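Local atomic coordinates of extracellular ligand-binding receptor (Desulfitobacterium hafniense, PDB entry 4Q6B), a protein that probably serves as the substrate-binding component of an ABC transporter for amino acids and binds leucine. Residues A[302-305]-A[306-309]. Numbering follows the deposited sequence.
Sequences KSDL and THPA
The carboxylate of D304 divides its two oxygens between T306 and H307. The chain from D304 to H307 is a type I beta turn, closed by the backbone bond from H307 N to D304 O (3.0 Å). D304 holds CG anti to its own amide nitrogen (chi1 176°), which brings the carboxylate beside the residues that follow. There OD2 accepts the amide of T306 (N to OD2, 3.0 Å), arriving well above the carboxylate plane; with the acceptor two residues before the donor, this is an Asx turn that shares its first residue with the beta turn. T306 OG1 lies 2.9 Å from the same OD2 of D304, a bond that is not settled because its one proton has another acceptor within reach. The other oxygen, D304 OD1, takes a nearly straight bond from H307 ND1 (2.8 Å, 166° at the hydrogen). OD1 sits almost in the imidazole plane, at the ring edge, while ring and carboxylate planes are turned 65° apart; the bond uses ND1 as the donor and would restrain rotation of the ring. An alanine in place of D304 would leave the T306 amide and H307 ND1 without this acceptor and is likely to let the imidazole swing. This surface turn links helix 284-301 to helix 311-317, while L305 and P308 pack on Q76 of strand 75-79, the middle strand of the five-stranded parallel sheet.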
loop_
_atom_site.group_PDB
_atom_site.type_symbol
_atom_site.label_atom_id
_atom_site.label_comp_id
_atom_site.label_asym_id
_atom_site.label_seq_id
_atom_site.Cartn_x
_atom_site.Cartn_y
_atom_site.Cartn_z
ATOM N N LYS A 302 -10.334 -1.038 -24.134
ATOM C CA LYS A 302 -11.747 -1.216 -24.382
ATOM C C LYS A 302 -12.491 0.098 -24.326
ATOM O O LYS A 302 -13.717 0.118 -24.423
ATOM C CB LYS A 302 -12.326 -2.148 -23.314
ATOM C CG LYS A 302 -11.595 -3.481 -23.176
ATOM C CD LYS A 302 -12.496 -4.514 -22.487
ATOM C CE LYS A 302 -11.664 -5.605 -21.800
ATOM N NZ LYS A 302 -12.474 -6.618 -21.058
ATOM N N SER A 303 -11.763 1.206 -24.142
ATOM C CA SER A 303 -12.414 2.494 -23.859
ATOM C C SER A 303 -12.320 3.460 -25.028
ATOM O O SER A 303 -11.595 3.210 -25.981
ATOM C CB SER A 303 -11.806 3.167 -22.623
ATOM O OG SER A 303 -10.552 3.767 -22.959
ATOM N N ASP A 304 -13.051 4.570 -24.918
ATOM C CA ASP A 304 -12.941 5.705 -25.824
ATOM C C ASP A 304 -11.838 6.628 -25.316
ATOM O O ASP A 304 -11.987 7.337 -24.303
ATOM C CB ASP A 304 -14.286 6.440 -25.887
ATOM C CG ASP A 304 -14.230 7.700 -26.728
ATOM O OD1 ASP A 304 -15.170 8.515 -26.624
ATOM O OD2 ASP A 304 -13.247 7.872 -27.484
ATOM N N LEU A 305 -10.705 6.626 -26.009
ATOM C CA LEU A 305 -9.555 7.374 -25.545
ATOM C C LEU A 305 -9.809 8.851 -25.669
ATOM O O LEU A 305 -9.132 9.661 -25.023
ATOM C CB LEU A 305 -8.317 6.979 -26.353
ATOM C CG LEU A 305 -7.898 5.498 -26.307
ATOM C CD1 LEU A 305 -6.794 5.221 -27.329
ATOM C CD2 LEU A 305 -7.442 5.134 -24.893
ATOM N N THR A 306 -10.831 9.256 -26.437
ATOM C CA THR A 306 -11.114 10.703 -26.472
ATOM C C THR A 306 -11.879 11.225 -25.259
ATOM O O THR A 306 -12.028 12.434 -25.105
ATOM C CB THR A 306 -11.845 11.160 -27.779
ATOM O OG1 THR A 306 -13.213 10.734 -27.761
ATOM C CG2 THR A 306 -11.172 10.587 -28.990
ATOM N N HIS A 307 -12.391 10.315 -24.436
ATOM C CA HIS A 307 -13.169 10.689 -23.250
ATOM C C HIS A 307 -12.659 9.952 -21.987
ATOM O O HIS A 307 -13.158 8.884 -21.596
ATOM C CB HIS A 307 -14.676 10.474 -23.506
ATOM C CG HIS A 307 -15.242 11.472 -24.487
ATOM N ND1 HIS A 307 -15.450 11.174 -25.818
ATOM C CD2 HIS A 307 -15.532 12.783 -24.345
ATOM C CE1 HIS A 307 -15.886 12.252 -26.446
ATOM N NE2 HIS A 307 -15.953 13.243 -25.572
ATOM N N PRO A 308 -11.599 10.501 -21.359
ATOM C CA PRO A 308 -11.016 9.815 -20.197
ATOM C C PRO A 308 -11.995 9.685 -19.027
ATOM O O PRO A 308 -11.722 8.840 -18.160
ATOM C CB PRO A 308 -9.867 10.743 -19.789
ATOM C CG PRO A 308 -9.410 11.325 -21.138
ATOM C CD PRO A 308 -10.733 11.594 -21.863
ATOM N N ALA A 309 -13.089 10.438 -19.008
ATOM C CA ALA A 309 -14.022 10.295 -17.889
ATOM C C ALA A 309 -14.811 8.993 -17.979
ATOM O O ALA A 309 -15.545 8.645 -17.048
ATOM C CB ALA A 309 -14.981 11.501 -17.802
#